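Local coordinates for protein putative peptidase M23 (PDB 2HSI) that probably acts as a zinc-dependent endopeptidase of the M23 family, binding one zinc ion in its peptidase domain, at residues Pro179-Asp184 with His259-Val264; Lys231-Leu236 with Leu246-Ala251; Gly37-Val42 with Ile71-Ile76. All blocks are in the same frame, centred on the assembly; numbering follows the deposited sequence.

Contact 1: residues Pro179-Asp184 with His259-Val264. With ZN (zinc ion), chain C.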
# COMPACT_ATOMS: atom_id res chain seq x y z
N PRO A 179 3.22 16.35 2.77
CA PRO A 179 1.80 16.03 2.60
C PRO A 179 1.38 14.79 3.40
O PRO A 179 2.23 13.94 3.70
CB PRO A 179 1.68 15.75 1.09
CG PRO A 179 3.04 15.29 0.69
CD PRO A 179 4.03 15.96 1.60
N HIS A 180 0.10 14.70 3.74
CA HIS A 180 -0.44 13.57 4.51
C HIS A 180 -0.50 12.31 3.63
O HIS A 180 -1.36 12.19 2.75
CB HIS A 180 -1.81 13.91 5.10
CG HIS A 180 -2.27 12.96 6.16
ND1 HIS A 180 -3.45 12.25 6.06
CD2 HIS A 180 -1.72 12.60 7.34
CE1 HIS A 180 -3.61 11.50 7.13
NE2 HIS A 180 -2.57 11.69 7.93
N SER A 181 0.44 11.39 3.87
CA SER A 181 0.70 10.27 2.97
C SER A 181 -0.17 9.03 3.19
O SER A 181 0.05 7.99 2.56
CB SER A 181 2.19 9.89 3.01
OG SER A 181 2.59 9.56 4.33
N GLY A 182 -1.16 9.14 4.08
CA GLY A 182 -2.10 8.05 4.36
C GLY A 182 -3.48 8.49 4.78
O GLY A 182 -3.87 9.64 4.54
N LEU A 183 -4.22 7.58 5.41
CA LEU A 183 -5.59 7.82 5.85
C LEU A 183 -5.73 7.69 7.37
O LEU A 183 -5.26 6.71 7.96
CB LEU A 183 -6.55 6.87 5.13
CG LEU A 183 -8.04 6.79 5.51
CD1 LEU A 183 -8.76 8.12 5.25
CD2 LEU A 183 -8.71 5.64 4.78
N ASP A 184 -6.37 8.67 8.00
CA ASP A 184 -6.61 8.62 9.45
C ASP A 184 -8.00 8.11 9.78
O ASP A 184 -8.94 8.25 8.98
CB ASP A 184 -6.43 10.00 10.08
CG ASP A 184 -4.99 10.32 10.38
OD1 ASP A 184 -4.10 9.51 10.04
OD2 ASP A 184 -4.74 11.40 10.95
N HIS A 259 -3.52 8.61 17.30
CA HIS A 259 -3.40 8.83 15.87
C HIS A 259 -3.28 7.50 15.12
O HIS A 259 -2.19 6.95 14.93
CB HIS A 259 -2.22 9.78 15.58
CG HIS A 259 -1.98 10.08 14.13
ND1 HIS A 259 -0.81 10.64 13.67
CD2 HIS A 259 -2.77 9.90 13.03
CE1 HIS A 259 -0.87 10.78 12.36
NE2 HIS A 259 -2.05 10.34 11.95
N MET A 260 -4.44 6.99 14.71
CA MET A 260 -4.55 5.83 13.85
C MET A 260 -4.21 6.22 12.40
O MET A 260 -5.01 6.85 11.71
CB MET A 260 -5.97 5.26 13.97
CG MET A 260 -6.34 4.17 12.98
SD MET A 260 -5.20 2.80 12.94
CE MET A 260 -5.56 2.16 11.30
N HIS A 261 -3.00 5.87 11.96
CA HIS A 261 -2.54 6.20 10.61
C HIS A 261 -2.28 4.93 9.79
O HIS A 261 -1.55 4.04 10.23
CB HIS A 261 -1.28 7.09 10.65
CG HIS A 261 -0.81 7.53 9.29
ND1 HIS A 261 -1.13 8.76 8.75
CD2 HIS A 261 -0.02 6.92 8.37
CE1 HIS A 261 -0.57 8.87 7.56
NE2 HIS A 261 0.10 7.77 7.30
N TRP A 262 -2.86 4.90 8.60
CA TRP A 262 -2.74 3.77 7.67
C TRP A 262 -2.21 4.24 6.31
O TRP A 262 -2.83 5.09 5.66
CB TRP A 262 -4.10 3.09 7.52
CG TRP A 262 -4.20 1.93 6.51
CD1 TRP A 262 -3.22 1.04 6.18
CD2 TRP A 262 -5.36 1.55 5.77
NE1 TRP A 262 -3.70 0.13 5.27
CE2 TRP A 262 -5.01 0.42 5.00
CE3 TRP A 262 -6.66 2.05 5.67
CZ2 TRP A 262 -5.91 -0.22 4.14
CZ3 TRP A 262 -7.56 1.42 4.81
CH2 TRP A 262 -7.18 0.30 4.05
N ASN A 263 -1.05 3.70 5.91
CA ASN A 263 -0.51 3.89 4.55
C ASN A 263 -0.78 2.67 3.70
O ASN A 263 -0.68 1.56 4.20
CB ASN A 263 1.00 4.11 4.59
CG ASN A 263 1.39 5.45 5.16
OD1 ASN A 263 0.71 6.45 4.95
ND2 ASN A 263 2.50 5.49 5.88
N VAL A 264 -1.09 2.89 2.42
CA VAL A 264 -1.13 1.81 1.43
C VAL A 264 -0.15 2.16 0.32
O VAL A 264 -0.18 3.27 -0.21
CB VAL A 264 -2.54 1.58 0.84
CG1 VAL A 264 -2.48 0.59 -0.36
CG2 VAL A 264 -3.48 1.03 1.89
ZN ZN C . -2.33 10.27 9.59
O HOH W 1 -0.94 5.63 1.64
O HOH W 2 3.94 8.24 6.55

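Contact 2: residues Lys231-Leu236 with Leu246-Ala251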
# COMPACT_ATOMS: atom_id res chain seq x y z
N LYS A 231 0.73 -0.74 20.94
CA LYS A 231 1.04 -2.14 21.14
C LYS A 231 1.12 -2.78 19.76
O LYS A 231 0.30 -2.48 18.90
CB LYS A 231 -0.10 -2.78 21.94
CG LYS A 231 0.29 -3.57 23.17
CD LYS A 231 0.31 -5.06 22.88
CE LYS A 231 0.15 -5.94 24.12
NZ LYS A 231 -1.06 -5.64 24.93
N ILE A 232 2.13 -3.62 19.55
CA ILE A 232 2.25 -4.48 18.36
C ILE A 232 2.17 -5.94 18.82
O ILE A 232 2.96 -6.38 19.65
CB ILE A 232 3.58 -4.21 17.58
CG1 ILE A 232 3.58 -2.79 16.99
CG2 ILE A 232 3.80 -5.25 16.47
CD1 ILE A 232 4.92 -2.33 16.45
N ASP A 233 1.20 -6.68 18.26
CA ASP A 233 0.85 -8.04 18.71
C ASP A 233 1.44 -9.14 17.83
O ASP A 233 1.29 -10.33 18.13
CB ASP A 233 -0.67 -8.22 18.76
CG ASP A 233 -1.32 -7.35 19.82
OD1 ASP A 233 -0.61 -6.96 20.76
OD2 ASP A 233 -2.53 -7.06 19.72
N VAL A 234 2.09 -8.72 16.75
CA VAL A 234 2.69 -9.64 15.78
C VAL A 234 4.22 -9.62 15.83
O VAL A 234 4.83 -8.72 16.40
CB VAL A 234 2.21 -9.32 14.33
CG1 VAL A 234 0.74 -9.70 14.17
CG2 VAL A 234 2.43 -7.83 14.00
N LYS A 235 4.83 -10.63 15.21
CA LYS A 235 6.29 -10.76 15.15
C LYS A 235 6.79 -10.57 13.73
O LYS A 235 6.06 -10.80 12.77
CB LYS A 235 6.74 -12.13 15.67
CG LYS A 235 6.33 -12.43 17.11
CD LYS A 235 6.95 -13.72 17.61
CE LYS A 235 6.56 -13.99 19.05
NZ LYS A 235 5.09 -14.11 19.24
N LEU A 236 8.05 -10.16 13.59
CA LEU A 236 8.70 -10.04 12.28
C LEU A 236 8.67 -11.38 11.53
O LEU A 236 9.09 -12.40 12.07
CB LEU A 236 10.14 -9.55 12.42
CG LEU A 236 10.92 -9.30 11.13
CD1 LEU A 236 10.27 -8.16 10.30
CD2 LEU A 236 12.39 -8.99 11.44
N LEU A 246 -3.15 -6.90 14.40
CA LEU A 246 -1.75 -6.47 14.30
C LEU A 246 -1.25 -5.84 15.60
O LEU A 246 -0.08 -5.98 15.97
CB LEU A 246 -1.58 -5.47 13.14
CG LEU A 246 -1.98 -6.03 11.77
CD1 LEU A 246 -1.89 -4.94 10.71
CD2 LEU A 246 -1.13 -7.24 11.40
N GLY A 247 -2.16 -5.14 16.28
CA GLY A 247 -1.82 -4.39 17.48
C GLY A 247 -2.93 -3.43 17.83
O GLY A 247 -4.08 -3.62 17.42
N LYS A 248 -2.59 -2.40 18.60
CA LYS A 248 -3.57 -1.48 19.18
C LYS A 248 -3.22 -0.02 18.85
O LYS A 248 -2.04 0.34 18.84
CB LYS A 248 -3.64 -1.68 20.71
CG LYS A 248 -4.67 -2.70 21.26
CD LYS A 248 -4.60 -4.10 20.66
CE LYS A 248 -5.13 -5.18 21.59
NZ LYS A 248 -4.06 -5.66 22.52
N VAL A 249 -4.24 0.79 18.59
CA VAL A 249 -4.08 2.24 18.33
C VAL A 249 -3.38 2.97 19.50
O VAL A 249 -3.59 2.64 20.66
CB VAL A 249 -5.46 2.92 18.00
CG1 VAL A 249 -5.36 4.45 17.90
CG2 VAL A 249 -6.02 2.37 16.71
N GLY A 250 -2.51 3.93 19.18
CA GLY A 250 -1.86 4.73 20.21
C GLY A 250 -1.41 6.10 19.74
O GLY A 250 -1.90 6.63 18.74
N ALA A 251 -0.43 6.64 20.47
CA ALA A 251 0.07 7.99 20.25
C ALA A 251 1.60 8.05 20.34
O ALA A 251 2.16 9.09 20.69
CB ALA A 251 -0.54 8.94 21.28

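Contact 3: residues Gly37-Val42 with Ile71-Ile76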
# COMPACT_ATOMS: atom_id res chain seq x y z
N GLY A 37 -1.65 10.23 -6.65
CA GLY A 37 -2.06 9.62 -5.37
C GLY A 37 -3.06 8.49 -5.53
O GLY A 37 -3.52 7.90 -4.54
N GLY A 38 -3.41 8.17 -6.78
CA GLY A 38 -4.45 7.19 -7.08
C GLY A 38 -3.92 5.89 -7.68
O GLY A 38 -2.76 5.54 -7.49
N VAL A 39 -4.80 5.17 -8.38
CA VAL A 39 -4.51 3.83 -8.90
C VAL A 39 -4.97 3.68 -10.36
O VAL A 39 -6.08 4.08 -10.72
CB VAL A 39 -5.19 2.72 -8.02
CG1 VAL A 39 -4.94 1.31 -8.60
CG2 VAL A 39 -4.73 2.78 -6.56
N ALA A 40 -4.12 3.11 -11.21
CA ALA A 40 -4.54 2.81 -12.59
C ALA A 40 -4.54 1.31 -12.81
O ALA A 40 -3.56 0.64 -12.50
CB ALA A 40 -3.61 3.49 -13.58
N VAL A 41 -5.65 0.80 -13.34
CA VAL A 41 -5.75 -0.61 -13.74
C VAL A 41 -5.47 -0.69 -15.23
O VAL A 41 -6.19 -0.08 -16.03
CB VAL A 41 -7.13 -1.21 -13.39
CG1 VAL A 41 -7.21 -2.69 -13.85
CG2 VAL A 41 -7.42 -1.08 -11.89
N VAL A 42 -4.41 -1.40 -15.60
CA VAL A 42 -3.93 -1.39 -16.99
C VAL A 42 -3.99 -2.79 -17.60
O VAL A 42 -3.38 -3.71 -17.08
CB VAL A 42 -2.49 -0.81 -17.11
CG1 VAL A 42 -2.07 -0.66 -18.56
CG2 VAL A 42 -2.36 0.55 -16.40
N ILE A 71 -3.78 -8.05 -15.78
CA ILE A 71 -3.85 -6.60 -15.58
C ILE A 71 -2.77 -6.18 -14.59
O ILE A 71 -2.39 -6.97 -13.71
CB ILE A 71 -5.26 -6.13 -15.10
CG1 ILE A 71 -5.74 -6.98 -13.91
CG2 ILE A 71 -6.29 -6.17 -16.25
CD1 ILE A 71 -6.93 -6.40 -13.15
N ALA A 72 -2.25 -4.97 -14.75
CA ALA A 72 -1.42 -4.36 -13.70
C ALA A 72 -2.28 -3.42 -12.85
O ALA A 72 -3.16 -2.73 -13.37
CB ALA A 72 -0.24 -3.60 -14.32
N VAL A 73 -2.02 -3.40 -11.55
CA VAL A 73 -2.71 -2.51 -10.62
C VAL A 73 -1.61 -1.59 -10.11
O VAL A 73 -0.77 -2.00 -9.30
CB VAL A 73 -3.41 -3.30 -9.47
CG1 VAL A 73 -4.05 -2.36 -8.46
CG2 VAL A 73 -4.47 -4.24 -10.03
N VAL A 74 -1.61 -0.36 -10.63
CA VAL A 74 -0.44 0.52 -10.60
C VAL A 74 -0.68 1.68 -9.64
O VAL A 74 -1.66 2.41 -9.79
CB VAL A 74 -0.12 1.10 -12.02
CG1 VAL A 74 1.20 1.89 -12.02
CG2 VAL A 74 -0.08 0.01 -13.09
N GLY A 75 0.22 1.85 -8.68
CA GLY A 75 0.17 3.00 -7.77
C GLY A 75 0.77 4.23 -8.43
O GLY A 75 1.86 4.16 -8.99
N ILE A 76 0.05 5.35 -8.37
CA ILE A 76 0.51 6.61 -8.97
C ILE A 76 0.95 7.58 -7.88
O ILE A 76 0.13 8.03 -7.08
CB ILE A 76 -0.60 7.28 -9.83
CG1 ILE A 76 -1.28 6.27 -10.76
CG2 ILE A 76 -0.04 8.48 -10.61
CD1 ILE A 76 -0.36 5.58 -11.77

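Contact 1: residues Pro179-Asp184 with His259-Val264
D184 OD1 and H259 NE2 approach within 2.9 Å, drawn together by the zinc ion that both bind rather than by a hydrogen bond. D184 OD1 holds the zinc at 2.0 Å; H259 NE2, 2.4 Å from the zinc, makes the longest of the four metal bonds. OD1 lies at the edge of the H259 imidazole and in its plane, while the carboxylate is turned 74° against that ring. H180 NE2 and H261 ND1 bind the zinc at 2.2 and 2.1 Å, so H261 binds through the nitrogen next to CG and the other two histidines through the far one. All three histidines carry CG anti to the backbone N (chi1 -176° for H261), whereas D184 has CG beside its own N. The H180 and H261 side chains run past one another in opposite senses, ring planes 84° apart. H180 and D184 form the HxxxD motif and H259 and H261 the HxH motif that mark the M23 peptidase family. Second-shell bonds hold two of the rings: H261 NE2 donates to N263 OD1 at 2.8 Å, from above the carbonyl plane, and H180 ND1 is hydrogen-bonded to P165 O. The H259 ring meets that of H228. Behind the metal, strands 183-185 and 260-266 pair antiparallel, L183 N donating to W262 O (2.9 Å) and W262 N to L183 O. L183 and W262 point to the sheet face away from zinc, where L183 CD2 reaches W262 CE3 at 4.2 Å and both side chains lean on P273. G182 CA sits against W262 O and N263 OD1, with no room for a side chain there.

Contact 2: residues Lys231-Leu236 with Leu246-Ala251
L246 O receives the amide of D233 at 2.7 Å from D233 N, the shortest polar bond between 231-236 and 246-251. Carbon atoms crowd the same oxygen: V234 CG2 lies 3.7 Å from L246 O, and D233 CB and I232 CG2 also border it. One step further along the ladder, K248 N donates to K231 O at 2.9 Å, closing the short antiparallel pairing of strands 231-232 and 245-248. Between these two bonds G247 faces I232, and their CA atoms are only 4.2 Å apart. G247 CA also makes a CA-H...O contact with K231 O at 3.2 Å; a side chain at this position would collide with that oxygen. On the face bearing K231 and K248, the two lysines run side by side and point the same way. Their ammonium groups end 3.8 Å apart, K231 NZ to K248 NZ. D233 crosses the K248 chain at about a right angle, its CG anti to the carbonyl carbon (chi1 -66°), and D233 OD2 reaches K248 NZ at 3.5 Å in a weak salt bridge. The K248 chain is bent at chi2 (54°) and again at chi4, which brings CD and CE as well as NZ alongside OD2. Towards the interior, V234 CG1 rests on L246 CD2 at 4.1 Å, and both residues pack on V240, with V214 and V201 next to V234 and V216 next to L246. Strand 231-232 is an outer strand of a small three-stranded sheet, with 245-248 in the middle. Because the D233-K248 salt bridge is long, it probably offsets only part of the repulsion between the lysines, and solvent as well as a crystal neighbour touching K231 may influence the lysine positions.

Contact 3: residues Gly37-Val42 with Ile71-Ile76
V39 and V73 both turn CG1 anti to the backbone N (chi1 178° and 176°), and from neighbouring strands these branches meet, V39 CG1 to V73 CG1, at 3.8 Å. V41 holds its CG1 in the same way, and the tip of I71 comes to it, I71 CD1 to V41 CG1, also at 3.8 Å. I71 has CG1 between its backbone N and carbonyl carbon (chi1 49°), which carries CD1 across to V41. On the other face V42 and V74 offer their CG2 branches, 4.1 Å apart. The backbones run antiparallel: A40 N and V74 O, like V74 N and A40 O, are joined at 2.9 Å, and V42 and A72 exchange an equivalent pair of bonds. I76 N donates to G38 O at 3.0 Å, beyond the strand end. Strand 70-75 continues the sheet through V63 and L61, while strand 39-43 is an outermost strand. F100 of the last strand, 96-102, packs on A40 and V42 of the first, so the two outermost strands face each other, consistent with the immunoglobulin-like sandwich of the E-set N-terminal domain of M23 peptidases.

How the contacts relate
Contact 3 comes first along the chain, in the six-stranded sheet of the N-terminal domain; contacts 1 and 2 follow in the peptidase domain, with contact 2 nested inside the loop that contact 1 closes. Contacts 1 and 2 lie in different sheets, their centres 16 Å apart, yet they touch: H259 N and G250 O form a probable hydrogen bond at 2.9 Å, and M260 SD packs on V249 CG2. The residues just after strand 245-248 thus touch the backbone beside the zinc ligand H259. Contact 3 is more remote, its centre about 19 Å from that of contact 1 and 29 Å from that of contact 2. Bonds from G75 to N267 and from G37 to D272 nevertheless join the two domains.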